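Local coordinates for protein DNA-dependent metalloprotease SPRTN (Homo sapiens, PDB 6MDX) that cleaves proteins covalently cross-linked to DNA as a DNA-dependent zinc metalloprotease, clearing these lesions during DNA synthesis and so protecting genome integrity, at residues A7-V12 / P72-V77; F29-L34 / C106-R111; V37-S42 / C59-S64; L80-I85 / A118-Y123. All coordinates share one frame; numbering follows the deposited sequence. Where two conformers were deposited one is given.

Contact 1 (A7-V12 / P72-V77)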
# COMPACT_ATOMS: atom_id res chain seq x y z
N ALA A 7 8.66 0.99 23.63
CA ALA A 7 10.02 1.48 23.25
C ALA A 7 10.50 0.87 21.93
O ALA A 7 11.18 1.54 21.13
CB ALA A 7 11.01 1.22 24.36
N SER A 8 10.07 -0.36 21.65
CA SER A 8 10.57 -1.03 20.44
C SER A 8 9.85 -0.51 19.17
O SER A 8 10.36 -0.77 18.10
CB SER A 8 10.39 -2.50 20.57
OG SER A 8 11.20 -3.00 21.63
N TRP A 9 8.73 0.18 19.32
CA TRP A 9 7.94 0.67 18.15
C TRP A 9 8.78 1.55 17.24
O TRP A 9 8.62 1.56 16.01
CB TRP A 9 6.78 1.45 18.73
CG TRP A 9 5.82 2.07 17.77
CD1 TRP A 9 5.55 3.39 17.61
CD2 TRP A 9 4.87 1.37 16.97
NE1 TRP A 9 4.52 3.56 16.72
CE2 TRP A 9 4.08 2.35 16.32
CE3 TRP A 9 4.62 0.02 16.72
CZ2 TRP A 9 3.07 2.01 15.41
CZ3 TRP A 9 3.63 -0.30 15.81
CH2 TRP A 9 2.87 0.68 15.17
N GLU A 10 9.72 2.30 17.86
CA GLU A 10 10.54 3.24 17.23
C GLU A 10 11.82 2.61 16.67
O GLU A 10 12.67 3.31 16.09
CB GLU A 10 10.93 4.32 18.26
CG GLU A 10 9.75 5.10 18.79
CD GLU A 10 9.02 5.95 17.77
OE1 GLU A 10 9.61 6.28 16.71
OE2 GLU A 10 7.84 6.28 18.02
N LEU A 11 11.98 1.29 16.86
CA LEU A 11 13.20 0.60 16.54
C LEU A 11 13.01 -0.42 15.42
O LEU A 11 11.96 -1.02 15.29
CB LEU A 11 13.72 -0.14 17.78
CG LEU A 11 13.93 0.71 19.03
CD1 LEU A 11 14.35 -0.17 20.20
CD2 LEU A 11 14.98 1.79 18.80
N VAL A 12 14.11 -0.69 14.71
CA VAL A 12 14.10 -1.66 13.64
C VAL A 12 13.84 -3.05 14.24
O VAL A 12 14.26 -3.36 15.39
CB VAL A 12 15.40 -1.64 12.81
CG1 VAL A 12 15.39 -2.63 11.68
CG2 VAL A 12 15.63 -0.24 12.28
N PRO A 72 12.17 1.58 11.24
CA PRO A 72 11.55 1.26 12.53
C PRO A 72 10.29 0.41 12.29
O PRO A 72 9.59 0.56 11.31
CB PRO A 72 11.18 2.65 13.05
CG PRO A 72 12.21 3.58 12.48
CD PRO A 72 12.41 3.04 11.09
N ARG A 73 9.96 -0.48 13.24
CA ARG A 73 8.85 -1.38 13.07
C ARG A 73 7.52 -0.65 12.94
O ARG A 73 6.66 -1.16 12.25
CB ARG A 73 8.82 -2.47 14.14
CG ARG A 73 8.57 -1.96 15.52
CD ARG A 73 8.94 -3.07 16.50
NE ARG A 73 10.40 -3.28 16.51
CZ ARG A 73 11.00 -4.31 17.09
NH1 ARG A 73 10.26 -5.27 17.63
NH2 ARG A 73 12.32 -4.37 17.13
N LYS A 74 7.38 0.56 13.47
CA LYS A 74 6.16 1.33 13.26
C LYS A 74 5.87 1.55 11.76
O LYS A 74 4.75 1.62 11.36
CB LYS A 74 6.24 2.69 13.91
CG LYS A 74 7.31 3.64 13.45
CD LYS A 74 7.29 4.89 14.29
CE LYS A 74 8.01 6.03 13.64
NZ LYS A 74 8.16 7.13 14.62
N ASP A 75 6.92 1.68 10.94
CA ASP A 75 6.71 1.96 9.49
C ASP A 75 6.17 0.72 8.79
O ASP A 75 5.26 0.82 7.96
CB ASP A 75 8.00 2.50 8.85
CG ASP A 75 8.40 3.87 9.39
OD1 ASP A 75 7.51 4.63 9.86
OD2 ASP A 75 9.59 4.22 9.29
N LEU A 76 6.70 -0.46 9.10
CA LEU A 76 6.17 -1.68 8.54
C LEU A 76 4.71 -1.86 8.98
O LEU A 76 3.85 -2.12 8.18
CB LEU A 76 6.96 -2.91 8.99
CG LEU A 76 6.31 -4.26 8.68
CD1 LEU A 76 6.09 -4.42 7.21
CD2 LEU A 76 7.10 -5.44 9.22
N VAL A 77 4.45 -1.70 10.28
CA VAL A 77 3.13 -1.94 10.82
C VAL A 77 2.12 -0.92 10.28
O VAL A 77 1.02 -1.29 9.89
CB VAL A 77 3.16 -1.94 12.36
CG1 VAL A 77 1.76 -1.91 12.95
CG2 VAL A 77 3.96 -3.16 12.84
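Lys74 reaches across the indole of Trp9 to the carboxylate of Glu10. Lys74 CB sits over the face of the Trp9 five-membered ring, 3.4 Å from its centroid and 18° off the normal, a CH-pi contact. Because CG lies between the backbone N and the carbonyl carbon (chi1 62°), the chain turns aside from the ring, and Lys74 CG passes 3.5 Å from Trp9 O. CD runs between Trp9 NE1 and Glu10 OE1, CE continues past the same carboxylate oxygen, and Lys74 NZ ends in a salt bridge 2.7 Å from Glu10 OE1, on its syn lone pair. At the other end of the indole, Val77 CG1 lies at the ring edge, 3.6 Å from Trp9 CH2.

The start of helix 73-91 is tied to the loop 7-12 by its backbone as well. Lys74 N donates to Trp9 O, and Arg73 N donates to Leu11 O. Leu11 O also takes Arg73 NE at 3.0 Å, from the face of its carbonyl plane opposite to Arg73 N, while Arg73 NH2 binds Val12 O at 2.8 Å. Ser8 CB covers one face of this guanidinium.

Loop carbonyls thus accept from first-turn N-H groups and an arginine side chain, which implies that polar bonds and packing of the Trp9 indole against Lys74 and Val77 act together to hold the N-terminal loop 7-12 to this helix of the SprT-like domain.

Contact 2 (F29-L34 / C106-R111)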
# COMPACT_ATOMS: atom_id res chain seq x y z
N PHE A 29 -8.10 -6.45 14.37
CA PHE A 29 -8.65 -5.19 13.84
C PHE A 29 -9.67 -5.32 12.72
O PHE A 29 -10.30 -4.30 12.37
CB PHE A 29 -7.49 -4.30 13.42
CG PHE A 29 -6.53 -4.08 14.55
CD1 PHE A 29 -6.95 -3.53 15.75
CD2 PHE A 29 -5.23 -4.52 14.45
CE1 PHE A 29 -6.06 -3.38 16.80
CE2 PHE A 29 -4.35 -4.39 15.53
CZ PHE A 29 -4.78 -3.83 16.70
N PHE A 30 -9.79 -6.47 12.04
CA PHE A 30 -10.65 -6.61 10.87
C PHE A 30 -11.62 -7.79 11.00
O PHE A 30 -12.17 -8.19 10.03
CB PHE A 30 -9.81 -6.76 9.60
CG PHE A 30 -8.95 -5.54 9.33
CD1 PHE A 30 -9.54 -4.41 8.75
CD2 PHE A 30 -7.62 -5.48 9.72
CE1 PHE A 30 -8.79 -3.26 8.58
CE2 PHE A 30 -6.87 -4.32 9.51
CZ PHE A 30 -7.46 -3.26 8.89
N TRP A 31 -11.89 -8.17 12.26
CA TRP A 31 -13.01 -9.11 12.59
C TRP A 31 -12.85 -10.43 11.83
O TRP A 31 -13.81 -11.15 11.54
CB TRP A 31 -14.34 -8.41 12.35
CG TRP A 31 -14.48 -7.07 13.01
CD1 TRP A 31 -14.79 -6.80 14.32
CD2 TRP A 31 -14.32 -5.81 12.37
NE1 TRP A 31 -14.89 -5.45 14.54
CE2 TRP A 31 -14.61 -4.82 13.33
CE3 TRP A 31 -14.03 -5.44 11.04
CZ2 TRP A 31 -14.50 -3.47 13.05
CZ3 TRP A 31 -13.95 -4.07 10.76
CH2 TRP A 31 -14.22 -3.12 11.75
N GLY A 32 -11.60 -10.77 11.48
CA GLY A 32 -11.32 -11.99 10.75
C GLY A 32 -11.67 -11.98 9.27
O GLY A 32 -11.53 -12.99 8.57
N GLN A 33 -12.11 -10.85 8.72
CA GLN A 33 -12.69 -10.80 7.40
C GLN A 33 -11.68 -10.79 6.24
O GLN A 33 -12.08 -10.90 5.11
CB GLN A 33 -13.64 -9.62 7.27
CG GLN A 33 -14.86 -9.72 8.18
CD GLN A 33 -15.82 -8.58 7.97
OE1 GLN A 33 -15.88 -7.70 8.81
NE2 GLN A 33 -16.49 -8.57 6.83
N LEU A 34 -10.40 -10.71 6.54
CA LEU A 34 -9.35 -10.64 5.45
C LEU A 34 -8.63 -11.97 5.32
O LEU A 34 -7.53 -12.04 4.81
CB LEU A 34 -8.36 -9.54 5.81
CG LEU A 34 -8.96 -8.15 5.90
CD1 LEU A 34 -7.88 -7.12 6.22
CD2 LEU A 34 -9.64 -7.82 4.61
N CYS A 106 -10.93 6.58 6.37
CA CYS A 106 -10.53 7.32 7.49
C CYS A 106 -11.22 6.81 8.76
O CYS A 106 -10.65 6.94 9.86
CB CYS A 106 -10.82 8.81 7.26
SG CYS A 106 -9.68 9.56 6.08
N LYS A 107 -12.41 6.26 8.64
CA LYS A 107 -13.11 5.66 9.81
C LYS A 107 -12.27 4.52 10.40
O LYS A 107 -11.99 4.47 11.60
CB LYS A 107 -14.51 5.19 9.48
CG LYS A 107 -15.48 6.34 9.25
CD LYS A 107 -16.75 5.93 8.63
CE LYS A 107 -17.42 7.15 8.04
NZ LYS A 107 -18.70 6.83 7.36
N HIS A 108 -11.82 3.60 9.55
CA HIS A 108 -10.99 2.51 10.05
C HIS A 108 -9.62 2.99 10.56
O HIS A 108 -9.08 2.49 11.57
CB HIS A 108 -10.78 1.45 8.96
CG HIS A 108 -12.04 0.75 8.57
ND1 HIS A 108 -12.59 -0.23 9.39
CD2 HIS A 108 -12.88 0.88 7.51
CE1 HIS A 108 -13.71 -0.63 8.85
NE2 HIS A 108 -13.93 0.02 7.66
N MSE A 109 -9.02 3.95 9.87
CA MSE A 109 -7.75 4.51 10.28
C MSE A 109 -7.85 5.05 11.70
O MSE A 109 -7.03 4.75 12.59
CB MSE A 109 -7.39 5.63 9.30
CG MSE A 109 -6.19 6.37 9.71
SE MSE A 109 -5.90 7.78 8.32
CE MSE A 109 -7.22 9.09 8.99
N HIS A 110 -8.91 5.88 11.93
CA HIS A 110 -9.11 6.50 13.30
C HIS A 110 -9.34 5.40 14.34
O HIS A 110 -8.75 5.42 15.44
CB HIS A 110 -10.27 7.51 13.27
CG HIS A 110 -10.35 8.26 14.55
ND1 HIS A 110 -9.88 9.55 14.70
CD2 HIS A 110 -10.89 7.89 15.74
CE1 HIS A 110 -10.13 9.94 15.95
NE2 HIS A 110 -10.78 8.96 16.61
N ARG A 111 -10.18 4.45 13.98
CA ARG A 111 -10.52 3.35 14.92
C ARG A 111 -9.27 2.57 15.36
O ARG A 111 -9.01 2.32 16.56
CB ARG A 111 -11.60 2.45 14.34
CG ARG A 111 -11.78 1.11 15.04
CD ARG A 111 -12.83 0.29 14.36
NE ARG A 111 -12.47 -0.24 13.06
CZ ARG A 111 -11.72 -1.37 12.88
NH1 ARG A 111 -11.24 -2.07 13.91
NH2 ARG A 111 -11.29 -1.62 11.66
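Phe29 O is gripped by both terminal nitrogens of Arg111, NH1 and NH2, each 2.9 Å from this one oxygen. The guanidinium meets it end-on, with the oxygen close to the guanidinium plane. NH2 comes nearly straight down the C=O bond, at 169°, whereas NH1 is tilted from the carbonyl plane. Sharing one acceptor leaves both hydrogen bonds bent, near 140° at the hydrogen.

A further partner lies one helical turn back: Arg111 NH2 donates to His108 ND1 at 3.0 Å, close to both the imidazole and guanidinium planes. With its rotation set by these bonds, the guanidinium receives Trp31 over one face, where Trp31 CH2 stands 3.3 Å from Arg111 CZ. The planes of indole and guanidinium are 36° apart, too inclined for a parallel stack. Arg111 gets there by an extended start, CG anti to the backbone N, and a bend at chi3.

The bonds join helix 103-116 to the end of helix 18-29 in the SprT-like domain, where the chain leaves helical geometry at Phe30 and reverses through a type I' beta turn from Phe30 to Gln33. Trp31 is a central residue of that turn, and the end of its indole comes close to helix 103-116. There His108 CE1 lies at the indole edge, 3.9 Å from Trp31 CH2, and Trp31 CH2 in turn lies near the imidazole plane. Tyr88 of helix 73-91 meets both rings.

Contact 3 (V37-S42 / C59-S64)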
# COMPACT_ATOMS: atom_id res chain seq x y z
N VAL A 37 -7.05 -12.77 1.84
CA VAL A 37 -6.10 -11.77 1.32
C VAL A 37 -4.68 -12.31 1.51
O VAL A 37 -4.33 -12.86 2.55
CB VAL A 37 -6.30 -10.43 2.05
CG1 VAL A 37 -5.24 -9.40 1.66
CG2 VAL A 37 -7.70 -9.89 1.82
N GLU A 38 -3.88 -12.15 0.46
CA GLU A 38 -2.51 -12.64 0.36
C GLU A 38 -1.57 -11.46 0.63
O GLU A 38 -1.67 -10.49 -0.10
CB GLU A 38 -2.29 -13.12 -1.08
CG GLU A 38 -0.84 -13.47 -1.38
CD GLU A 38 -0.56 -13.65 -2.86
OE1 GLU A 38 0.08 -14.70 -3.22
OE2 GLU A 38 -0.98 -12.79 -3.67
N VAL A 39 -0.71 -11.54 1.63
CA VAL A 39 0.27 -10.49 1.87
C VAL A 39 1.66 -11.07 1.67
O VAL A 39 1.98 -12.15 2.16
CB VAL A 39 0.17 -9.85 3.27
CG1 VAL A 39 0.66 -10.76 4.40
CG2 VAL A 39 0.95 -8.55 3.29
N LYS A 40 2.51 -10.37 0.91
CA LYS A 40 3.88 -10.80 0.68
C LYS A 40 4.83 -9.61 0.63
O LYS A 40 4.40 -8.51 0.28
CB LYS A 40 4.00 -11.58 -0.64
CG LYS A 40 3.22 -12.89 -0.66
CD LYS A 40 3.30 -13.62 -1.95
CE LYS A 40 2.64 -15.00 -1.87
NZ LYS A 40 3.42 -15.97 -1.06
N TRP A 41 6.11 -9.88 0.95
CA TRP A 41 7.19 -9.00 0.64
C TRP A 41 7.40 -8.98 -0.87
O TRP A 41 7.21 -9.98 -1.57
CB TRP A 41 8.47 -9.42 1.30
CG TRP A 41 8.53 -9.28 2.79
CD1 TRP A 41 8.46 -10.29 3.71
CD2 TRP A 41 8.71 -8.08 3.54
NE1 TRP A 41 8.60 -9.79 4.98
CE2 TRP A 41 8.75 -8.43 4.90
CE3 TRP A 41 8.81 -6.73 3.19
CZ2 TRP A 41 8.87 -7.48 5.90
CZ3 TRP A 41 9.01 -5.79 4.18
CH2 TRP A 41 9.01 -6.16 5.52
N SER A 42 7.82 -7.79 -1.34
CA SER A 42 8.37 -7.62 -2.68
C SER A 42 9.84 -7.23 -2.54
O SER A 42 10.14 -6.23 -1.90
CB SER A 42 7.58 -6.63 -3.45
OG SER A 42 8.29 -6.34 -4.65
N CYS A 59 -7.71 -10.45 -3.23
CA CYS A 59 -6.99 -9.23 -2.99
C CYS A 59 -5.59 -9.58 -2.53
O CYS A 59 -5.40 -10.51 -1.74
CB CYS A 59 -7.73 -8.43 -1.92
SG CYS A 59 -6.93 -6.86 -1.52
N SER A 60 -4.58 -8.82 -3.01
CA SER A 60 -3.22 -9.08 -2.65
C SER A 60 -2.59 -7.78 -2.14
O SER A 60 -2.93 -6.71 -2.64
CB SER A 60 -2.42 -9.63 -3.81
OG SER A 60 -2.62 -8.85 -4.97
N ILE A 61 -1.75 -7.93 -1.12
CA ILE A 61 -0.99 -6.83 -0.57
C ILE A 61 0.48 -7.16 -0.80
O ILE A 61 0.99 -8.24 -0.47
CB ILE A 61 -1.31 -6.61 0.91
CG1 ILE A 61 -2.77 -6.19 1.07
CG2 ILE A 61 -0.36 -5.60 1.54
CD1 ILE A 61 -3.20 -6.17 2.53
N ARG A 62 1.26 -6.14 -1.18
CA ARG A 62 2.72 -6.28 -1.22
C ARG A 62 3.39 -5.15 -0.43
O ARG A 62 2.93 -3.98 -0.55
CB ARG A 62 3.22 -6.19 -2.66
CG ARG A 62 2.69 -7.31 -3.55
CD ARG A 62 3.18 -8.67 -3.08
NE ARG A 62 2.64 -9.73 -3.92
CZ ARG A 62 1.61 -10.50 -3.63
NH1 ARG A 62 1.25 -11.41 -4.53
NH2 ARG A 62 0.93 -10.39 -2.47
N LEU A 63 4.45 -5.50 0.30
CA LEU A 63 5.24 -4.55 1.04
C LEU A 63 6.67 -4.52 0.51
O LEU A 63 7.24 -5.56 0.24
CB LEU A 63 5.25 -4.98 2.50
CG LEU A 63 3.86 -4.95 3.14
CD1 LEU A 63 3.94 -5.53 4.51
CD2 LEU A 63 3.31 -3.52 3.20
N SER A 64 7.24 -3.33 0.43
CA SER A 64 8.61 -3.13 -0.10
C SER A 64 9.66 -3.55 0.92
O SER A 64 9.91 -2.88 1.91
CB SER A 64 8.79 -1.70 -0.51
OG SER A 64 10.15 -1.48 -0.89
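Glu38 and Arg62 cross on one face of a parallel strand pair, with their carboxylate and guanidinium planes 76° apart. Arg62 NH1 donates to Glu38 OE2 at 2.8 Å; the acceptor lies in the guanidinium plane, but the donor stands 67° above the carboxylate plane, so this is a steep salt bridge and not a flat paired one. Arg62 NH2 adds a weak bond to Glu38 OE2 and a shorter one, 2.9 Å, to Ile61 O of its own strand. The bend at chi2 folds the arginine back over the sheet to make these bonds. Lys40 runs beside it in the same direction and lays Lys40 CD over the centre of the Arg62 guanidinium, 3.8 Å above its plane, while Lys40 NZ is 6.1 Å from Arg62 NH1.

On the other face the side chains are apolar. Val37 CG1 touches Ile61 CD1 at 3.9 Å, and the Trp41 ring passes Leu63. Helices 18-29 and 73-91 cover this side, where Ile61 packs on the active-site residue Glu83.

Strands 38-42 and 59-64 are the parallel pair of a mixed three-stranded sheet of the SprT-like domain, with 59-64 in the middle. They run 31° apart in direction, their hydrogen bonds alternating from Glu38 N to Cys59 O through to Ser42 N to Leu63 O.

The strand pair is therefore two-sided: one face carries the Glu38-Arg62 bridge beside Lys40 and the serines, which probably steadies it, and aliphatic and aromatic groups on the other form the floor on which the zinc-binding helix rests.

Contact 4 (L80-I85 / A118-Y123). With ZN (zinc ion), chain E.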
# COMPACT_ATOMS: atom_id res chain seq x y z
N LEU A 80 1.40 -1.69 6.60
CA LEU A 80 0.63 -2.88 6.48
C LEU A 80 -0.84 -2.58 6.85
O LEU A 80 -1.71 -3.00 6.12
CB LEU A 80 1.18 -4.02 7.36
CG LEU A 80 0.34 -5.30 7.41
CD1 LEU A 80 0.05 -5.89 6.05
CD2 LEU A 80 0.95 -6.30 8.34
N LEU A 81 -1.07 -1.90 7.99
CA LEU A 81 -2.44 -1.61 8.38
C LEU A 81 -3.14 -0.70 7.35
O LEU A 81 -4.33 -0.89 7.05
CB LEU A 81 -2.44 -0.99 9.77
CG LEU A 81 -2.13 -1.97 10.89
CD1 LEU A 81 -1.81 -1.24 12.17
CD2 LEU A 81 -3.30 -2.95 11.07
N HIS A 82 -2.39 0.25 6.79
CA HIS A 82 -2.93 1.11 5.77
C HIS A 82 -3.46 0.28 4.60
O HIS A 82 -4.57 0.42 4.14
CB HIS A 82 -1.88 2.13 5.32
CG HIS A 82 -2.32 3.06 4.23
ND1 HIS A 82 -2.42 4.44 4.44
CD2 HIS A 82 -2.63 2.85 2.94
CE1 HIS A 82 -2.81 4.97 3.26
NE2 HIS A 82 -2.96 4.05 2.35
N GLU A 83 -2.62 -0.65 4.11
CA GLU A 83 -3.00 -1.47 3.00
C GLU A 83 -4.16 -2.45 3.35
O GLU A 83 -5.04 -2.65 2.56
CB GLU A 83 -1.85 -2.33 2.51
CG GLU A 83 -0.62 -1.58 2.05
CD GLU A 83 -0.86 -0.48 1.03
OE1 GLU A 83 -1.77 -0.60 0.23
OE2 GLU A 83 -0.09 0.53 1.09
N MSE A 84 -4.20 -2.90 4.60
CA MSE A 84 -5.27 -3.77 5.04
C MSE A 84 -6.61 -3.05 5.10
O MSE A 84 -7.63 -3.68 4.86
CB MSE A 84 -4.92 -4.46 6.38
CG MSE A 84 -3.78 -5.50 6.25
SE MSE A 84 -3.24 -6.22 7.98
CE MSE A 84 -4.75 -7.44 8.26
N ILE A 85 -6.61 -1.74 5.39
CA ILE A 85 -7.83 -0.98 5.31
C ILE A 85 -8.35 -0.94 3.87
O ILE A 85 -9.52 -1.21 3.58
CB ILE A 85 -7.68 0.43 5.87
CG1 ILE A 85 -7.33 0.40 7.36
CG2 ILE A 85 -8.95 1.20 5.61
CD1 ILE A 85 -6.90 1.76 7.85
N ALA A 118 -1.20 3.79 17.47
CA ALA A 118 -0.49 3.97 16.20
C ALA A 118 -0.94 5.25 15.50
O ALA A 118 -1.92 5.91 15.93
CB ALA A 118 -0.74 2.77 15.31
N ASN A 119 -0.28 5.52 14.37
CA ASN A 119 -0.51 6.74 13.57
C ASN A 119 -0.57 6.36 12.08
O ASN A 119 0.24 6.84 11.24
CB ASN A 119 0.52 7.84 13.86
CG ASN A 119 0.05 9.17 13.29
OD1 ASN A 119 -1.07 9.58 13.55
ND2 ASN A 119 0.87 9.77 12.45
N ILE A 120 -1.50 5.48 11.72
CA ILE A 120 -1.83 5.23 10.34
C ILE A 120 -2.26 6.58 9.77
O ILE A 120 -2.95 7.33 10.46
CB ILE A 120 -2.97 4.21 10.20
CG1 ILE A 120 -2.63 2.90 10.90
CG2 ILE A 120 -3.39 3.99 8.75
CD1 ILE A 120 -3.82 2.10 11.22
N THR A 121 -1.80 6.89 8.55
CA THR A 121 -2.18 8.18 7.92
C THR A 121 -2.64 7.94 6.49
O THR A 121 -2.39 6.88 5.92
CB THR A 121 -1.00 9.15 7.98
OG1 THR A 121 0.14 8.53 7.36
CG2 THR A 121 -0.67 9.56 9.39
N VAL A 122 -3.31 8.95 5.90
CA VAL A 122 -3.70 8.91 4.52
C VAL A 122 -2.48 9.08 3.61
O VAL A 122 -2.55 8.62 2.52
CB VAL A 122 -4.80 9.93 4.15
CG1 VAL A 122 -6.12 9.63 4.85
CG2 VAL A 122 -4.35 11.36 4.43
N TYR A 123 -1.40 9.66 4.14
CA TYR A 123 -0.19 10.11 3.43
C TYR A 123 1.01 9.30 3.93
O TYR A 123 0.96 8.78 5.02
CB TYR A 123 -0.05 11.63 3.68
CG TYR A 123 -0.18 12.08 5.13
CD1 TYR A 123 0.89 11.96 6.00
CD2 TYR A 123 -1.37 12.57 5.64
CE1 TYR A 123 0.79 12.31 7.34
CE2 TYR A 123 -1.48 12.97 6.98
CZ TYR A 123 -0.40 12.83 7.83
OH TYR A 123 -0.45 13.22 9.15
ZN ZN E . -3.60 4.31 0.43
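The His82 imidazole is bound at its edge on two sides, while Ile120 CG2 approaches it obliquely from beside the ring's root. Thr121 O lies in the ring plane and accepts from His82 ND1 at 2.9 Å. The ring nitrogen arrives nearly in line with the Thr121 carbonyl, at 167°, although the angle at the hydrogen is only 135°. Val122 O is also near the ring plane, 3.7 Å from His82 CE1. The other ring nitrogen, His82 NE2, binds the zinc ion at 2.0 Å. With CG anti to the backbone N (chi1 178°), the imidazole extends from its helix so that one nitrogen faces the metal and the other the loop.

This is the first histidine of the HExxH motif on helix 73-91, the signature of this class of zinc metalloproteases. His86 and His101 complete the protein ligands of the catalytic zinc, and Glu83 is the active-site residue. Thr121 is thus a second-shell partner: its carbonyl fixes the rotation of a first-shell ligand and, by drawing on the ND1 proton, would probably make NE2 a stronger electron donor to the metal.

Next to this bond, Ile120 packs between loop 118-123 and the helix. Ile120 CD1 rests against Leu81 CB at 3.7 Å, the two side chains crossing at about a right angle. The other branch, Ile120 CG2, meets Ile85 CD1 at 4.3 Å and also touches His82 CB at 4.2 Å. Ile112 of helix 103-116 packs on Ile120, and Phe105 of the same helix meets the His82 ring.

All four contacts lie in the protease part of the chain, and helix 73-91 relates most of them: contact 1 uses its first turn and contact 4 its zinc-binding middle, their centres about 14 Å apart. Contact 3, the parallel strand pair of the sheet, is nested along the chain within the loops closed by contacts 1 and 2, and packs on the helix through Ile61 CD1 to Met84 CG at 3.8 Å. Contact 2 brings in helix 103-116, and its centre is about 10 Å from that of contact 4, with Met109 touching Ile120. Contacts 1 and 3 meet through Leu76 and Trp41. Sheet, loops and neighbouring helix therefore pack against the helix that carries the catalytic residues.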